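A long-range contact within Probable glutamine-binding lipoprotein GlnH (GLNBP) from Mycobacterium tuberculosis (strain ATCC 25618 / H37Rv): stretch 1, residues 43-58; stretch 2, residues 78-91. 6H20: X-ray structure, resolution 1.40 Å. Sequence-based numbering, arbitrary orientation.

Stretch 1 43-58: AVADIRARGRLIVGLD
Stretch 2 78-91: DVDIAGEVARDIFG

How do the two stretches lie against each other? Residues 45-50 form a short helix, Gly51 is the first residue past it to leave helical angles, at phi/psi 87/-9, a positive phi that favours glycine, and residues 53-57 continue as a strand. Helix 78-90 runs nearly antiparallel to that strand, at 163° with axes 9.5 Å apart, and crosses the short helix at 90°, 10.3 Å away. CA atoms pair Leu53 with Ala86 (6.2 Å), Val55 with Ala82 (7.1 Å) and Leu57 with Val79 (8.1 Å).

What fills the space between strand and helix? Alternate strand residues Leu53, Val55 and Leu57 point their CA-to-CB bonds toward the helix. Leu53, chi1 t and chi2 p, sets CD2 3.9 Å from Val85 CG1 and 4.1 Å from Ala86 CB. Val55, chi1 t, brings CG1 to 3.7 Å from Ala82 CB, a methyl-to-methyl contact. Leu57 (p, p) reaches with CD2 to 3.8 Å from CG2 of Val79 (t).

How does the helix end engage the short helix? Ile89, m and t, extends CD1 to 3.8 Å from Ile47 CG2 and 4.0 Å from Leu53 CD1, so one terminal methyl touches both helix and strand. Its CG1 lies 4.1 Å from Val44 CG2. Phe90 starts sideways, but chi1 m and chi2 -79° carry its ring to the turn: CZ is 3.4 Å from Arg52 N and 3.6 Å from Gly51 C, while Ile47 O meets the ring edge, 3.8 Å from CZ.

Does anything polar join them? No direct hydrogen bond crosses the contact, which covers 545 Å² in total; buried apolar Leu53, Val55, Leu57, Val79, Ala82 and Ile89 suit it. Arg48, with chi1 -148° between wells, then t and p, lays its CG 4.2 Å from Ile89 CG2. Its NH1 donates to a water (2.7 Å), which donates to Ile89 O (2.8 Å), bridging the stretches.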

ATOM      1  N   ALA A  43     -16.844 -11.703  16.274  1.00 23.69           N
ATOM      2  CA  ALA A  43     -15.927 -12.006  15.178  1.00 23.68           C
ATOM      3  C   ALA A  43     -14.480 -11.662  15.501  1.00 25.75           C
ATOM      4  O   ALA A  43     -13.573 -12.148  14.808  1.00 27.07           O
ATOM      5  CB  ALA A  43     -16.362 -11.258  13.918  1.00 23.74           C
ATOM      6  N   VAL A  44     -14.242 -10.831  16.511  1.00 22.09           N
ATOM      7  CA  VAL A  44     -12.887 -10.452  16.902  1.00 21.07           C
ATOM      8  C   VAL A  44     -12.541 -10.925  18.311  1.00 26.94           C
ATOM      9  O   VAL A  44     -11.583 -10.427  18.907  1.00 24.65           O
ATOM     10  CB  VAL A  44     -12.629  -8.949  16.719  1.00 22.11           C
ATOM     11  CG1 VAL A  44     -12.712  -8.589  15.264  1.00 21.42           C
ATOM     12  CG2 VAL A  44     -13.609  -8.124  17.542  1.00 21.99           C
ATOM     13  N   ALA A  45     -13.293 -11.897  18.842  1.00 23.42           N
ATOM     14  CA  ALA A  45     -13.092 -12.319  20.227  1.00 22.44           C
ATOM     15  C   ALA A  45     -11.704 -12.902  20.438  1.00 27.09           C
ATOM     16  O   ALA A  45     -11.110 -12.742  21.510  1.00 31.49           O
ATOM     17  CB  ALA A  45     -14.169 -13.328  20.640  1.00 25.87           C
ATOM     18  N   ASP A  46     -11.171 -13.587  19.424  1.00 27.53           N
ATOM     19  CA  ASP A  46      -9.838 -14.165  19.552  1.00 29.19           C
ATOM     20  C   ASP A  46      -8.773 -13.080  19.599  1.00 28.85           C
ATOM     21  O   ASP A  46      -7.802 -13.185  20.362  1.00 33.31           O
ATOM     22  CB  ASP A  46      -9.575 -15.140  18.405  1.00 33.05           C
ATOM     23  CG  ASP A  46     -10.402 -16.409  18.521  1.00 43.06           C
ATOM     24  OD1 ASP A  46     -10.928 -16.685  19.625  1.00 46.25           O
ATOM     25  OD2 ASP A  46     -10.519 -17.137  17.512  1.00 47.70           O
ATOM     26  N   ILE A  47      -8.933 -12.035  18.787  1.00 24.77           N
ATOM     27  CA  ILE A  47      -8.005 -10.910  18.830  1.00 24.72           C
ATOM     28  C   ILE A  47      -8.074 -10.236  20.191  1.00 27.36           C
ATOM     29  O   ILE A  47      -7.049  -9.962  20.827  1.00 28.27           O
ATOM     30  CB  ILE A  47      -8.311  -9.922  17.692  1.00 24.77           C
ATOM     31  CG1 ILE A  47      -7.975 -10.552  16.337  1.00 25.21           C
ATOM     32  CG2 ILE A  47      -7.544  -8.624  17.897  1.00 24.15           C
ATOM     33  CD1 ILE A  47      -8.551  -9.796  15.148  1.00 25.06           C
ATOM     34  N   ARG A  48      -9.293  -9.978  20.663  1.00 28.21           N
ATOM     35  CA  ARG A  48      -9.472  -9.331  21.955  1.00 31.28           C
ATOM     36  C   ARG A  48      -8.821 -10.137  23.071  1.00 29.89           C
ATOM     37  O   ARG A  48      -8.175  -9.568  23.960  1.00 37.71           O
ATOM     38  CB  ARG A  48     -10.968  -9.148  22.219  1.00 30.03           C
ATOM     39  CG  ARG A  48     -11.312  -7.922  23.037  1.00 35.49           C
ATOM     40  CD  ARG A  48     -12.810  -7.672  23.030  1.00 31.29           C
ATOM     41  NE  ARG A  48     -13.569  -8.896  23.280  1.00 38.98           N
ATOM     42  CZ  ARG A  48     -14.424  -9.441  22.415  1.00 34.98           C
ATOM     43  NH1 ARG A  48     -14.630  -8.874  21.230  1.00 26.54           N
ATOM     44  NH2 ARG A  48     -15.069 -10.559  22.734  1.00 38.98           N
ATOM     45  N   ALA A  49      -8.954 -11.468  23.026  1.00 29.32           N
ATOM     46  CA  ALA A  49      -8.348 -12.313  24.049  1.00 31.96           C
ATOM     47  C   ALA A  49      -6.831 -12.296  23.971  1.00 31.26           C
ATOM     48  O   ALA A  49      -6.157 -12.495  24.990  1.00 37.60           O
ATOM     49  CB  ALA A  49      -8.865 -13.747  23.928  1.00 31.54           C
ATOM     50  N   ARG A  50      -6.272 -12.086  22.779  1.00 29.43           N
ATOM     51  CA  ARG A  50      -4.824 -11.964  22.653  1.00 31.38           C
ATOM     52  C   ARG A  50      -4.309 -10.621  23.148  1.00 29.54           C
ATOM     53  O   ARG A  50      -3.092 -10.462  23.299  1.00 31.79           O
ATOM     54  CB  ARG A  50      -4.364 -12.208  21.212  1.00 30.06           C
ATOM     55  CG  ARG A  50      -4.382 -13.672  20.788  1.00 33.21           C
ATOM     56  CD  ARG A  50      -3.647 -13.887  19.473  1.00 33.20           C
ATOM     57  NE  ARG A  50      -4.404 -13.375  18.329  1.00 33.14           N
ATOM     58  CZ  ARG A  50      -5.346 -14.061  17.688  1.00 32.41           C
ATOM     59  NH1 ARG A  50      -5.651 -15.294  18.070  1.00 38.12           N
ATOM     60  NH2 ARG A  50      -5.984 -13.515  16.659  1.00 32.03           N
ATOM     61  N   GLY A  51      -5.201  -9.663  23.409  1.00 30.32           N
ATOM     62  CA  GLY A  51      -4.841  -8.423  24.058  1.00 32.37           C
ATOM     63  C   GLY A  51      -4.370  -7.331  23.128  1.00 31.57           C
ATOM     64  O   GLY A  51      -4.206  -6.186  23.575  1.00 34.53           O
ATOM     65  N   ARG A  52      -4.150  -7.641  21.855  1.00 27.42           N
ATOM     66  CA  ARG A  52      -3.707  -6.634  20.902  1.00 25.63           C
ATOM     67  C   ARG A  52      -3.956  -7.138  19.490  1.00 20.95           C
ATOM     68  O   ARG A  52      -4.004  -8.350  19.243  1.00 24.61           O
ATOM     69  CB  ARG A  52      -2.221  -6.278  21.077  1.00 27.47           C
ATOM     70  CG  ARG A  52      -1.249  -7.282  20.456  1.00 28.44           C
ATOM     71  CD  ARG A  52      -1.174  -8.583  21.250  1.00 30.05           C
ATOM     72  NE  ARG A  52       0.021  -9.351  20.903  1.00 30.03           N
ATOM     73  CZ  ARG A  52       0.202 -10.631  21.217  1.00 32.43           C
ATOM     74  NH1 ARG A  52      -0.737 -11.287  21.889  1.00 31.20           N
ATOM     75  NH2 ARG A  52       1.320 -11.253  20.862  1.00 33.55           N
ATOM     76  N   LEU A  53      -4.120  -6.186  18.577  1.00 20.24           N
ATOM     77  CA  LEU A  53      -4.204  -6.451  17.148  1.00 18.82           C
ATOM     78  C   LEU A  53      -2.794  -6.493  16.573  1.00 23.43           C
ATOM     79  O   LEU A  53      -1.998  -5.579  16.816  1.00 23.50           O
ATOM     80  CB  LEU A  53      -4.993  -5.323  16.479  1.00 19.20           C
ATOM     81  CG  LEU A  53      -5.192  -5.372  14.965  1.00 20.81           C
ATOM     82  CD1 LEU A  53      -6.158  -6.507  14.614  1.00 19.14           C
ATOM     83  CD2 LEU A  53      -5.718  -4.035  14.427  1.00 20.63           C
ATOM     84  N   ILE A  54      -2.477  -7.556  15.836  1.00 21.60           N
ATOM     85  CA  ILE A  54      -1.152  -7.715  15.233  1.00 22.58           C
ATOM     86  C   ILE A  54      -1.245  -7.295  13.774  1.00 23.07           C
ATOM     87  O   ILE A  54      -2.003  -7.886  12.991  1.00 19.83           O
ATOM     88  CB  ILE A  54      -0.629  -9.150  15.382  1.00 23.95           C
ATOM     89  CG1 ILE A  54      -0.579  -9.528  16.866  1.00 26.14           C
ATOM     90  CG2 ILE A  54       0.744  -9.286  14.726  1.00 27.34           C
ATOM     91  CD1 ILE A  54      -0.333 -11.003  17.126  1.00 30.82           C
ATOM     92  N   VAL A  55      -0.477  -6.260  13.419  1.00 19.95           N
ATOM     93  CA  VAL A  55      -0.607  -5.550  12.152  1.00 20.19           C
ATOM     94  C   VAL A  55       0.686  -5.707  11.368  1.00 21.89           C
ATOM     95  O   VAL A  55       1.762  -5.375  11.872  1.00 20.03           O
ATOM     96  CB  VAL A  55      -0.886  -4.058  12.398  1.00 17.15           C
ATOM     97  CG1 VAL A  55      -0.987  -3.291  11.073  1.00 19.29           C
ATOM     98  CG2 VAL A  55      -2.156  -3.875  13.220  1.00 18.58           C
ATOM     99  N   GLY A  56       0.570  -6.152  10.118  1.00 20.91           N
ATOM    100  CA  GLY A  56       1.724  -6.263   9.240  1.00 23.17           C
ATOM    101  C   GLY A  56       1.917  -4.990   8.441  1.00 24.28           C
ATOM    102  O   GLY A  56       0.981  -4.496   7.803  1.00 20.36           O
ATOM    103  N   LEU A  57       3.134  -4.459   8.487  1.00 19.35           N
ATOM    104  CA  LEU A  57       3.515  -3.251   7.751  1.00 19.05           C
ATOM    105  C   LEU A  57       5.031  -3.143   7.837  1.00 22.97           C
ATOM    106  O   LEU A  57       5.704  -4.095   8.243  1.00 19.15           O
ATOM    107  CB  LEU A  57       2.777  -2.011   8.268  1.00 20.36           C
ATOM    108  CG  LEU A  57       2.639  -1.752   9.772  1.00 19.06           C
ATOM    109  CD1 LEU A  57       3.994  -1.521  10.457  1.00 22.04           C
ATOM    110  CD2 LEU A  57       1.696  -0.564  10.001  1.00 21.05           C
ATOM    111  N   ASP A  58       5.586  -1.994   7.464  1.00 19.89           N
ATOM    112  CA  ASP A  58       7.039  -1.830   7.557  1.00 23.20           C
ATOM    113  C   ASP A  58       7.356  -0.408   7.993  1.00 26.83           C
ATOM    114  O   ASP A  58       6.471   0.350   8.403  1.00 30.36           O
ATOM    115  CB  ASP A  58       7.739  -2.218   6.247  1.00 27.05           C
ATOM    116  CG  ASP A  58       7.584  -1.164   5.144  1.00 32.12           C
ATOM    117  OD1 ASP A  58       6.939  -0.116   5.345  1.00 37.78           O
ATOM    118  OD2 ASP A  58       8.129  -1.399   4.054  1.00 43.14           O
ATOM    119  N   ASP A  78      -1.238   4.493   7.103  1.00 13.51           N
ATOM    120  CA  ASP A  78      -1.592   3.085   7.283  1.00 14.72           C
ATOM    121  C   ASP A  78      -1.594   2.693   8.759  1.00 17.12           C
ATOM    122  O   ASP A  78      -2.463   1.925   9.200  1.00 16.38           O
ATOM    123  CB  ASP A  78      -0.634   2.184   6.503  1.00 13.92           C
ATOM    124  CG  ASP A  78      -1.008   2.036   5.036  1.00 15.04           C
ATOM    125  OD1 ASP A  78      -2.175   2.293   4.662  1.00 14.91           O
ATOM    126  OD2 ASP A  78      -0.124   1.596   4.272  1.00 16.67           O
ATOM    127  N   VAL A  79      -0.630   3.199   9.533  1.00 14.71           N
ATOM    128  CA  VAL A  79      -0.627   2.966  10.977  1.00 15.97           C
ATOM    129  C   VAL A  79      -1.927   3.465  11.596  1.00 18.82           C
ATOM    130  O   VAL A  79      -2.540   2.789  12.439  1.00 17.33           O
ATOM    131  CB  VAL A  79       0.598   3.658  11.602  1.00 16.89           C
ATOM    132  CG1 VAL A  79       0.558   3.527  13.111  1.00 20.90           C
ATOM    133  CG2 VAL A  79       1.867   3.062  11.028  1.00 19.04           C
ATOM    134  N   ASP A  80      -2.373   4.648  11.175  1.00 14.94           N
ATOM    135  CA  ASP A  80      -3.579   5.238  11.745  1.00 15.10           C
ATOM    136  C   ASP A  80      -4.826   4.472  11.327  1.00 17.02           C
ATOM    137  O   ASP A  80      -5.738   4.297  12.143  1.00 17.21           O
ATOM    138  CB  ASP A  80      -3.657   6.722  11.382  1.00 16.39           C
ATOM    139  CG  ASP A  80      -2.674   7.568  12.177  1.00 17.91           C
ATOM    140  OD1 ASP A  80      -2.121   7.081  13.191  1.00 23.63           O
ATOM    141  OD2 ASP A  80      -2.450   8.730  11.777  1.00 20.38           O
ATOM    142  N   ILE A  81      -4.877   3.999  10.073  1.00 13.46           N
ATOM    143  CA  ILE A  81      -5.988   3.144   9.637  1.00 13.91           C
ATOM    144  C   ILE A  81      -6.064   1.901  10.515  1.00 13.42           C
ATOM    145  O   ILE A  81      -7.133   1.539  11.028  1.00 15.35           O
ATOM    146  CB  ILE A  81      -5.846   2.776   8.146  1.00 14.94           C
ATOM    147  CG1 ILE A  81      -6.062   4.000   7.252  1.00 15.26           C
ATOM    148  CG2 ILE A  81      -6.826   1.654   7.799  1.00 17.64           C
ATOM    149  CD1 ILE A  81      -7.506   4.523   7.222  1.00 16.93           C
ATOM    150  N   ALA A  82      -4.914   1.249  10.731  1.00 14.80           N
ATOM    151  CA  ALA A  82      -4.879   0.062  11.585  1.00 14.90           C
ATOM    152  C   ALA A  82      -5.327   0.396  12.996  1.00 15.15           C
ATOM    153  O   ALA A  82      -6.034  -0.394  13.634  1.00 16.90           O
ATOM    154  CB  ALA A  82      -3.469  -0.551  11.603  1.00 16.25           C
ATOM    155  N   GLY A  83      -4.946   1.574  13.494  1.00 16.24           N
ATOM    156  CA  GLY A  83      -5.344   1.963  14.833  1.00 16.15           C
ATOM    157  C   GLY A  83      -6.842   2.145  14.980  1.00 16.94           C
ATOM    158  O   GLY A  83      -7.381   1.955  16.071  1.00 18.86           O
ATOM    159  N   GLU A  84      -7.526   2.527  13.896  1.00 14.80           N
ATOM    160  CA  GLU A  84      -8.982   2.644  13.963  1.00 16.41           C
ATOM    161  C   GLU A  84      -9.651   1.278  14.075  1.00 17.98           C
ATOM    162  O   GLU A  84     -10.668   1.137  14.771  1.00 18.54           O
ATOM    163  CB  GLU A  84      -9.507   3.430  12.763  1.00 16.19           C
ATOM    164  CG  GLU A  84      -9.080   4.893  12.755  1.00 16.01           C
ATOM    165  CD  GLU A  84      -9.479   5.637  14.009  1.00 20.56           C
ATOM    166  OE1 GLU A  84     -10.605   5.395  14.511  1.00 22.21           O
ATOM    167  OE2 GLU A  84      -8.671   6.455  14.505  1.00 25.66           O
ATOM    168  N   VAL A  85      -9.093   0.257  13.412  1.00 16.00           N
ATOM    169  CA  VAL A  85      -9.561  -1.110  13.632  1.00 14.64           C
ATOM    170  C   VAL A  85      -9.372  -1.498  15.091  1.00 16.33           C
ATOM    171  O   VAL A  85     -10.283  -2.024  15.738  1.00 17.72           O
ATOM    172  CB  VAL A  85      -8.845  -2.088  12.686  1.00 16.65           C
ATOM    173  CG1 VAL A  85      -9.314  -3.526  12.947  1.00 18.02           C
ATOM    174  CG2 VAL A  85      -9.088  -1.685  11.244  1.00 17.28           C
ATOM    175  N   ALA A  86      -8.188  -1.225  15.638  1.00 16.36           N
ATOM    176  CA  ALA A  86      -7.941  -1.545  17.040  1.00 17.83           C
ATOM    177  C   ALA A  86      -8.890  -0.784  17.955  1.00 18.84           C
ATOM    178  O   ALA A  86      -9.346  -1.319  18.973  1.00 20.54           O
ATOM    179  CB  ALA A  86      -6.483  -1.243  17.395  1.00 19.71           C
ATOM    180  N   ARG A  87      -9.198   0.473  17.617  1.00 17.81           N
ATOM    181  CA  ARG A  87     -10.166   1.221  18.416  1.00 20.31           C
ATOM    182  C   ARG A  87     -11.508   0.500  18.461  1.00 19.85           C
ATOM    183  O   ARG A  87     -12.143   0.414  19.519  1.00 22.78           O
ATOM    184  CB  ARG A  87     -10.344   2.632  17.861  1.00 21.10           C
ATOM    185  CG  ARG A  87     -11.127   3.551  18.797  1.00 24.48           C
ATOM    186  CD  ARG A  87     -11.691   4.774  18.064  1.00 23.49           C
ATOM    187  NE  ARG A  87     -10.650   5.558  17.390  1.00 23.12           N
ATOM    188  CZ  ARG A  87      -9.876   6.459  17.993  1.00 28.04           C
ATOM    189  NH1 ARG A  87     -10.005   6.691  19.294  1.00 28.67           N
ATOM    190  NH2 ARG A  87      -8.966   7.130  17.292  1.00 29.63           N
ATOM    191  N   ASP A  88     -11.954  -0.027  17.318  1.00 19.15           N
ATOM    192  CA  ASP A  88     -13.232  -0.737  17.279  1.00 17.51           C
ATOM    193  C   ASP A  88     -13.183  -2.032  18.089  1.00 18.74           C
ATOM    194  O   ASP A  88     -14.207  -2.446  18.652  1.00 20.31           O
ATOM    195  CB  ASP A  88     -13.626  -1.038  15.832  1.00 18.57           C
ATOM    196  CG  ASP A  88     -14.220   0.164  15.112  1.00 23.66           C
ATOM    197  OD1 ASP A  88     -14.220   1.268  15.678  1.00 24.60           O
ATOM    198  OD2 ASP A  88     -14.692  -0.022  13.976  1.00 28.45           O
ATOM    199  N   ILE A  89     -12.020  -2.683  18.170  1.00 19.07           N
ATOM    200  CA  ILE A  89     -11.922  -3.933  18.924  1.00 18.27           C
ATOM    201  C   ILE A  89     -11.829  -3.658  20.415  1.00 22.56           C
ATOM    202  O   ILE A  89     -12.533  -4.282  21.224  1.00 26.38           O
ATOM    203  CB  ILE A  89     -10.732  -4.786  18.438  1.00 19.82           C
ATOM    204  CG1 ILE A  89     -10.893  -5.154  16.961  1.00 20.91           C
ATOM    205  CG2 ILE A  89     -10.574  -6.045  19.304  1.00 22.07           C
ATOM    206  CD1 ILE A  89      -9.676  -5.849  16.348  1.00 21.42           C
ATOM    207  N   PHE A  90     -10.957  -2.731  20.803  1.00 24.03           N
ATOM    208  CA  PHE A  90     -10.557  -2.557  22.189  1.00 24.53           C
ATOM    209  C   PHE A  90     -11.112  -1.309  22.854  1.00 29.64           C
ATOM    210  O   PHE A  90     -11.030  -1.204  24.086  1.00 36.00           O
ATOM    211  CB  PHE A  90      -9.027  -2.516  22.287  1.00 26.42           C
ATOM    212  CG  PHE A  90      -8.372  -3.807  21.911  1.00 24.45           C
ATOM    213  CD1 PHE A  90      -8.323  -4.857  22.812  1.00 24.61           C
ATOM    214  CD2 PHE A  90      -7.822  -3.981  20.656  1.00 23.51           C
ATOM    215  CE1 PHE A  90      -7.725  -6.051  22.473  1.00 27.97           C
ATOM    216  CE2 PHE A  90      -7.214  -5.184  20.314  1.00 23.25           C
ATOM    217  CZ  PHE A  90      -7.175  -6.221  21.228  1.00 22.70           C
ATOM    218  N   GLY A  91     -11.656  -0.365  22.095  1.00 27.09           N
ATOM    219  CA  GLY A  91     -12.136   0.885  22.632  1.00 30.16           C
ATOM    220  C   GLY A  91     -11.153   2.030  22.509  1.00 29.98           C
ATOM    221  O   GLY A  91     -11.577   3.191  22.487  1.00 35.71           O
TER
HETATM  222  O   HOH W   1     -14.500  -6.182  20.710  1.00 48.68           O